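PDB 6MNZ: 3,4-dihydroxy-2-butanone 4-phosphate synthase, which probably converts D-ribulose 5-phosphate to formate and 3,4-dihydroxy-2-butanone 4-phosphate, a step of riboflavin biosynthesis that depends on magnesium or manganese. Local coordinates for residues A[11-23]-A[32-44]. Sequence-based numbering, arbitrary orientation.
Sequences ADIRAGKMVILMD and DLVIAATHVRPED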
ATOM      1  N   ALA A  11      -6.434  28.671  21.851  1.00 35.40           N
ATOM      2  CA  ALA A  11      -6.392  30.095  22.167  1.00 40.95           C
ATOM      3  C   ALA A  11      -4.967  30.556  22.447  1.00 39.20           C
ATOM      4  O   ALA A  11      -4.583  31.669  22.070  1.00 36.20           O
ATOM      5  CB  ALA A  11      -7.295  30.392  23.363  1.00 42.38           C
ATOM      6  N   ASP A  12      -4.168  29.713  23.103  1.00 43.38           N
ATOM      7  CA  ASP A  12      -2.776  30.063  23.359  1.00 39.54           C
ATOM      8  C   ASP A  12      -1.973  30.111  22.067  1.00 41.34           C
ATOM      9  O   ASP A  12      -1.159  31.020  21.869  1.00 50.72           O
ATOM     10  CB  ASP A  12      -2.159  29.066  24.337  1.00 43.94           C
ATOM     11  CG  ASP A  12      -2.423  29.435  25.781  1.00 42.61           C
ATOM     12  OD1 ASP A  12      -1.678  28.957  26.660  1.00 46.08           O
ATOM     13  OD2 ASP A  12      -3.294  30.297  26.023  1.00 46.69           O
ATOM     14  N   ILE A  13      -2.277  29.215  21.128  1.00 38.71           N
ATOM     15  CA  ILE A  13      -1.624  29.259  19.825  1.00 41.66           C
ATOM     16  C   ILE A  13      -1.968  30.560  19.113  1.00 42.23           C
ATOM     17  O   ILE A  13      -1.084  31.256  18.600  1.00 40.96           O
ATOM     18  CB  ILE A  13      -2.025  28.030  18.988  1.00 39.73           C
ATOM     19  CG1 ILE A  13      -1.413  26.756  19.580  1.00 32.74           C
ATOM     20  CG2 ILE A  13      -1.600  28.207  17.539  1.00 52.47           C
ATOM     21  CD1 ILE A  13       0.099  26.652  19.427  1.00 34.26           C
ATOM     22  N   ARG A  14      -3.236  30.968  19.179  1.00 38.61           N
ATOM     23  CA  ARG A  14      -3.620  32.278  18.666  1.00 36.55           C
ATOM     24  C   ARG A  14      -2.831  33.387  19.346  1.00 44.67           C
ATOM     25  O   ARG A  14      -2.466  34.381  18.705  1.00 51.98           O
ATOM     26  CB  ARG A  14      -5.123  32.487  18.861  1.00 42.41           C
ATOM     27  CG  ARG A  14      -5.570  33.939  18.862  1.00 53.14           C
ATOM     28  CD  ARG A  14      -7.041  34.055  18.486  1.00 49.78           C
ATOM     29  NE  ARG A  14      -7.248  33.929  17.046  1.00 45.55           N
ATOM     30  CZ  ARG A  14      -7.230  34.947  16.189  1.00 58.55           C
ATOM     31  NH1 ARG A  14      -7.134  36.195  16.630  1.00 54.63           N
ATOM     32  NH2 ARG A  14      -7.331  34.716  14.888  1.00 64.56           N
ATOM     33  N   ALA A  15      -2.613  33.270  20.656  1.00 47.43           N
ATOM     34  CA  ALA A  15      -1.880  34.290  21.395  1.00 46.04           C
ATOM     35  C   ALA A  15      -0.379  34.267  21.130  1.00 48.76           C
ATOM     36  O   ALA A  15       0.318  35.187  21.569  1.00 67.84           O
ATOM     37  CB  ALA A  15      -2.134  34.128  22.895  1.00 35.36           C
ATOM     38  N   GLY A  16       0.137  33.242  20.457  1.00 44.23           N
ATOM     39  CA  GLY A  16       1.559  33.151  20.198  1.00 54.62           C
ATOM     40  C   GLY A  16       2.376  32.463  21.267  1.00 52.54           C
ATOM     41  O   GLY A  16       3.609  32.557  21.234  1.00 61.60           O
ATOM     42  N   LYS A  17       1.735  31.856  22.262  1.00 44.44           N
ATOM     43  CA  LYS A  17       2.445  31.104  23.283  1.00 46.40           C
ATOM     44  C   LYS A  17       2.684  29.674  22.802  1.00 46.23           C
ATOM     45  O   LYS A  17       2.264  29.276  21.712  1.00 45.28           O
ATOM     46  CB  LYS A  17       1.664  31.110  24.595  1.00 47.10           C
ATOM     47  CG  LYS A  17       1.334  32.494  25.129  1.00 51.06           C
ATOM     48  CD  LYS A  17       0.096  32.449  26.010  1.00 42.06           C
ATOM     49  CE  LYS A  17      -0.276  33.825  26.534  1.00 51.46           C
ATOM     50  NZ  LYS A  17      -1.428  33.755  27.480  1.00 49.94           N
ATOM     51  N   MET A  18       3.368  28.889  23.626  1.00 50.63           N
ATOM     52  CA  MET A  18       3.564  27.476  23.346  1.00 43.31           C
ATOM     53  C   MET A  18       2.493  26.635  24.031  1.00 34.91           C
ATOM     54  O   MET A  18       1.838  27.065  24.983  1.00 37.00           O
ATOM     55  CB  MET A  18       4.950  27.021  23.806  1.00 39.38           C
ATOM     56  CG  MET A  18       6.093  27.823  23.216  1.00 37.53           C
ATOM     57  SD  MET A  18       7.700  27.084  23.554  1.00 52.22           S
ATOM     58  CE  MET A  18       8.782  28.246  22.725  1.00 45.98           C
ATOM     59  N   VAL A  19       2.350  25.401  23.549  1.00 20.07           N
ATOM     60  CA  VAL A  19       1.488  24.409  24.176  1.00 25.39           C
ATOM     61  C   VAL A  19       2.133  23.048  23.975  1.00 25.60           C
ATOM     62  O   VAL A  19       2.874  22.834  23.014  1.00 36.43           O
ATOM     63  CB  VAL A  19       0.052  24.434  23.599  1.00 46.96           C
ATOM     64  CG1 VAL A  19      -0.616  25.775  23.876  1.00 41.07           C
ATOM     65  CG2 VAL A  19       0.070  24.136  22.107  1.00 49.84           C
ATOM     66  N   ILE A  20       1.967  22.177  24.964  1.00 27.00           N
ATOM     67  CA  ILE A  20       2.501  20.822  24.897  1.00 26.58           C
ATOM     68  C   ILE A  20       1.417  19.898  24.364  1.00 26.57           C
ATOM     69  O   ILE A  20       0.257  19.978  24.781  1.00 37.21           O
ATOM     70  CB  ILE A  20       2.993  20.355  26.277  1.00 30.06           C
ATOM     71  CG1 ILE A  20       4.141  21.240  26.761  1.00 35.21           C
ATOM     72  CG2 ILE A  20       3.441  18.903  26.217  1.00 40.22           C
ATOM     73  CD1 ILE A  20       4.482  21.052  28.219  1.00 52.33           C
ATOM     74  N   LEU A  21       1.781  19.069  23.389  1.00 31.47           N
ATOM     75  CA  LEU A  21       0.862  18.116  22.779  1.00 34.54           C
ATOM     76  C   LEU A  21       1.456  16.722  22.909  1.00 36.49           C
ATOM     77  O   LEU A  21       2.564  16.466  22.425  1.00 37.11           O
ATOM     78  CB  LEU A  21       0.605  18.456  21.309  1.00 41.24           C
ATOM     79  CG  LEU A  21      -0.666  19.258  21.017  1.00 36.04           C
ATOM     80  CD1 LEU A  21      -0.706  19.676  19.555  1.00 54.24           C
ATOM     81  CD2 LEU A  21      -1.916  18.465  21.375  1.00 44.28           C
ATOM     82  N   MET A  22       0.689  15.810  23.495  1.00 28.30           N
ATOM     83  CA  MET A  22       1.063  14.408  23.571  1.00 27.24           C
ATOM     84  C   MET A  22       0.297  13.622  22.517  1.00 34.69           C
ATOM     85  O   MET A  22      -0.900  13.844  22.309  1.00 44.18           O
ATOM     86  CB  MET A  22       0.767  13.834  24.956  1.00 37.84           C
ATOM     87  CG  MET A  22       1.529  14.505  26.079  1.00 48.89           C
ATOM     88  SD  MET A  22       1.198  13.753  27.687  1.00 52.66           S
ATOM     89  CE  MET A  22      -0.213  14.714  28.223  1.00 37.86           C
ATOM     90  N   ASP A  23       0.969  12.643  21.922  1.00 38.27           N
ATOM     91  CA  ASP A  23       0.295  11.651  21.106  1.00 29.02           C
ATOM     92  C   ASP A  23      -0.071  10.441  21.961  1.00 31.32           C
ATOM     93  O   ASP A  23       0.162  10.408  23.171  1.00 39.25           O
ATOM     94  CB  ASP A  23       1.178  11.248  19.929  1.00 32.71           C
ATOM     95  CG  ASP A  23       2.376  10.424  20.357  1.00 31.29           C
ATOM     96  OD1 ASP A  23       2.826  10.593  21.512  1.00 26.38           O
ATOM     97  OD2 ASP A  23       2.678   9.437  19.654  1.00 27.52           O
ATOM     98  N   ASP A  32       5.515  17.385  22.815  1.00 20.23           N
ATOM     99  CA  ASP A  32       6.142  18.420  22.006  1.00 29.16           C
ATOM    100  C   ASP A  32       5.613  19.775  22.443  1.00 29.79           C
ATOM    101  O   ASP A  32       4.398  20.004  22.419  1.00 36.09           O
ATOM    102  CB  ASP A  32       5.863  18.207  20.517  1.00 31.55           C
ATOM    103  CG  ASP A  32       6.551  16.980  19.963  1.00 23.47           C
ATOM    104  OD1 ASP A  32       6.735  16.005  20.720  1.00 33.14           O
ATOM    105  OD2 ASP A  32       6.749  16.928  18.732  1.00 27.81           O
ATOM    106  N   LEU A  33       6.523  20.711  22.700  1.00 31.12           N
ATOM    107  CA  LEU A  33       6.188  22.120  22.562  1.00 29.65           C
ATOM    108  C   LEU A  33       5.697  22.396  21.147  1.00 29.39           C
ATOM    109  O   LEU A  33       6.124  21.745  20.191  1.00 31.32           O
ATOM    110  CB  LEU A  33       7.401  22.995  22.874  1.00 40.23           C
ATOM    111  CG  LEU A  33       8.002  22.902  24.277  1.00 44.95           C
ATOM    112  CD1 LEU A  33       9.331  23.646  24.315  1.00 25.19           C
ATOM    113  CD2 LEU A  33       7.047  23.451  25.325  1.00 48.56           C
ATOM    114  N   VAL A  34       4.664  23.229  21.047  1.00 29.99           N
ATOM    115  CA  VAL A  34       4.007  23.525  19.778  1.00 24.46           C
ATOM    116  C   VAL A  34       3.642  25.001  19.785  1.00 34.39           C
ATOM    117  O   VAL A  34       3.049  25.488  20.755  1.00 42.74           O
ATOM    118  CB  VAL A  34       2.748  22.670  19.550  1.00 39.26           C
ATOM    119  CG1 VAL A  34       2.190  22.897  18.145  1.00 40.90           C
ATOM    120  CG2 VAL A  34       3.055  21.201  19.778  1.00 40.79           C
ATOM    121  N   ILE A  35       4.119  25.736  18.784  1.00 39.33           N
ATOM    122  CA  ILE A  35       3.812  27.152  18.638  1.00 45.63           C
ATOM    123  C   ILE A  35       3.469  27.424  17.182  1.00 36.63           C
ATOM    124  O   ILE A  35       3.992  26.778  16.270  1.00 39.82           O
ATOM    125  CB  ILE A  35       4.989  28.039  19.102  1.00 39.28           C
ATOM    126  CG1 ILE A  35       4.627  29.520  18.979  1.00 45.62           C
ATOM    127  CG2 ILE A  35       6.248  27.724  18.299  1.00 44.62           C
ATOM    128  CD1 ILE A  35       5.646  30.446  19.613  1.00 51.70           C
ATOM    129  N   ALA A  36       2.591  28.401  16.965  1.00 31.85           N
ATOM    130  CA  ALA A  36       2.260  28.817  15.610  1.00 35.60           C
ATOM    131  C   ALA A  36       3.504  29.342  14.909  1.00 46.20           C
ATOM    132  O   ALA A  36       4.125  30.306  15.369  1.00 59.91           O
ATOM    133  CB  ALA A  36       1.169  29.887  15.632  1.00 29.09           C
ATOM    134  N   ALA A  37       3.877  28.694  13.803  1.00 42.49           N
ATOM    135  CA  ALA A  37       5.061  29.105  13.060  1.00 37.41           C
ATOM    136  C   ALA A  37       5.010  30.582  12.696  1.00 38.87           C
ATOM    137  O   ALA A  37       6.044  31.257  12.698  1.00 55.66           O
ATOM    138  CB  ALA A  37       5.204  28.254  11.797  1.00 35.37           C
ATOM    139  N   THR A  38       3.807  31.131  12.526  1.00 37.67           N
ATOM    140  CA  THR A  38       3.681  32.534  12.153  1.00 55.11           C
ATOM    141  C   THR A  38       4.073  33.460  13.298  1.00 49.73           C
ATOM    142  O   THR A  38       4.482  34.600  13.054  1.00 57.07           O
ATOM    143  CB  THR A  38       2.250  32.824  11.702  1.00 62.33           C
ATOM    144  OG1 THR A  38       1.845  31.846  10.736  1.00 52.03           O
ATOM    145  CG2 THR A  38       2.150  34.212  11.088  1.00 77.33           C
ATOM    146  N   HIS A  39       3.898  33.021  14.543  1.00 46.01           N
ATOM    147  CA  HIS A  39       4.222  33.835  15.705  1.00 55.13           C
ATOM    148  C   HIS A  39       5.552  33.452  16.343  1.00 55.20           C
ATOM    149  O   HIS A  39       5.872  33.955  17.425  1.00 45.56           O
ATOM    150  CB  HIS A  39       3.107  33.736  16.747  1.00 52.74           C
ATOM    151  CG  HIS A  39       1.821  34.369  16.319  1.00 46.93           C
ATOM    152  ND1 HIS A  39       1.663  35.733  16.207  1.00 58.07           N
ATOM    153  CD2 HIS A  39       0.624  33.824  15.995  1.00 37.62           C
ATOM    154  CE1 HIS A  39       0.440  35.999  15.785  1.00 52.74           C
ATOM    155  NE2 HIS A  39      -0.213  34.858  15.654  1.00 49.07           N
ATOM    156  N   VAL A  40       6.348  32.606  15.688  1.00 49.81           N
ATOM    157  CA  VAL A  40       7.578  32.119  16.302  1.00 48.64           C
ATOM    158  C   VAL A  40       8.627  33.223  16.294  1.00 46.22           C
ATOM    159  O   VAL A  40       8.819  33.919  15.287  1.00 59.08           O
ATOM    160  CB  VAL A  40       8.086  30.861  15.580  1.00 37.11           C
ATOM    161  CG1 VAL A  40       8.720  31.220  14.246  1.00 36.60           C
ATOM    162  CG2 VAL A  40       9.076  30.111  16.464  1.00 39.48           C
ATOM    163  N   ARG A  41       9.361  33.338  17.391  1.00 47.79           N
ATOM    164  CA  ARG A  41      10.321  34.408  17.613  1.00 48.70           C
ATOM    165  C   ARG A  41      11.639  33.812  18.078  1.00 38.20           C
ATOM    166  O   ARG A  41      11.688  32.650  18.492  1.00 35.92           O
ATOM    167  CB  ARG A  41       9.804  35.413  18.653  1.00 45.04           C
ATOM    168  CG  ARG A  41       8.411  35.950  18.351  1.00 53.18           C
ATOM    169  CD  ARG A  41       7.806  36.655  19.553  1.00 45.84           C
ATOM    170  NE  ARG A  41       7.758  35.792  20.731  1.00 53.40           N
ATOM    171  CZ  ARG A  41       7.292  36.168  21.917  1.00 59.98           C
ATOM    172  NH1 ARG A  41       6.624  37.307  22.039  1.00 89.53           N
ATOM    173  NH2 ARG A  41       7.380  35.344  22.953  1.00 61.99           N
ATOM    174  N   PRO A  42      12.752  34.522  17.857  1.00 35.66           N
ATOM    175  CA  PRO A  42      14.056  34.007  18.298  1.00 36.50           C
ATOM    176  C   PRO A  42      14.017  33.362  19.674  1.00 26.88           C
ATOM    177  O   PRO A  42      14.459  32.221  19.839  1.00 26.09           O
ATOM    178  CB  PRO A  42      14.941  35.259  18.293  1.00 39.16           C
ATOM    179  CG  PRO A  42      14.357  36.119  17.207  1.00 45.36           C
ATOM    180  CD  PRO A  42      12.879  35.791  17.114  1.00 39.81           C
ATOM    181  N   GLU A  43      13.464  34.065  20.663  1.00 37.51           N
ATOM    182  CA  GLU A  43      13.444  33.535  22.021  1.00 44.09           C
ATOM    183  C   GLU A  43      12.560  32.303  22.148  1.00 36.51           C
ATOM    184  O   GLU A  43      12.761  31.507  23.071  1.00 34.18           O
ATOM    185  CB  GLU A  43      12.973  34.607  23.006  1.00 38.58           C
ATOM    186  CG  GLU A  43      14.077  35.192  23.880  1.00 66.81           C
ATOM    187  CD  GLU A  43      14.871  34.130  24.623  1.00 68.27           C
ATOM    188  OE1 GLU A  43      16.076  33.982  24.328  1.00 59.95           O
ATOM    189  OE2 GLU A  43      14.260  33.351  25.386  1.00 64.41           O
ATOM    190  N   ASP A  44      11.655  32.073  21.194  1.00 48.27           N
ATOM    191  CA  ASP A  44      10.853  30.855  21.220  1.00 43.57           C
ATOM    192  C   ASP A  44      11.676  29.644  20.798  1.00 37.60           C
ATOM    193  O   ASP A  44      11.665  28.613  21.479  1.00 39.24           O
ATOM    194  CB  ASP A  44       9.629  31.014  20.319  1.00 39.89           C
ATOM    195  CG  ASP A  44       8.627  32.008  20.871  1.00 42.87           C
ATOM    196  OD1 ASP A  44       8.040  31.729  21.937  1.00 39.56           O
ATOM    197  OD2 ASP A  44       8.373  33.032  20.202  1.00 51.15           O
TER
HETATM  198  O   HOH W   1       5.709  31.384  23.539  1.00 62.80           O
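V19 and L21 face V34 and D32 across an antiparallel hairpin whose backbone pairing holds a predicted substrate-binding residue, D32, in a sheet. V19 N gives its hydrogen to V34 O at 2.9 Å, in the carbonyl plane, while the return bond from V34 N to V19 O is bent and weak. The L21–D32 pair is bonded both ways; D32 N reaches L21 O at 3.1 Å, nearly straight at the hydrogen (164°) but from above the carbonyl plane.

Side chains sort onto two faces. On one, which D32 shares with V19, L21 and V34, V34 sends CG2 across L21 CB at 4.0 Å, and V19 CG2 meets V34 CB. On the other, L33 forks its methyls between two neighbours: CD2 touches I20 CG1, and CD1 lies 3.9 Å from M18 SD. M18 is extended beyond CG (chi2 -170°, chi3 179°), which carries CE past L33 to D44 at the start of helix 42-52, against its backbone O and its CB and OD1. Helix 6-15 ends in a Schellman motif at G16, whose CA packs on H39 CB. I13, in its last turn, sets CG2 against A36 CB at 3.8 Å.

R41 NE donates to D44 OD2 at 2.9 Å, on the syn side, as part of a salt bridge; OD1 accepts from a water that also donates weakly to G16 O. Farther out, backbone bonds to K188 and V161 continue the sheet on either side of the hairpin, and helix 143-153 packs on I13 and V19 through L150.

D32, predicted to bind D-ribulose 5-phosphate, lies beside H143 and near E164, predicted to be essential for activity. Its backbone is thus tied to L21, an arrangement consistent with a carboxylate presented to the active site from a strand paired with 19-22.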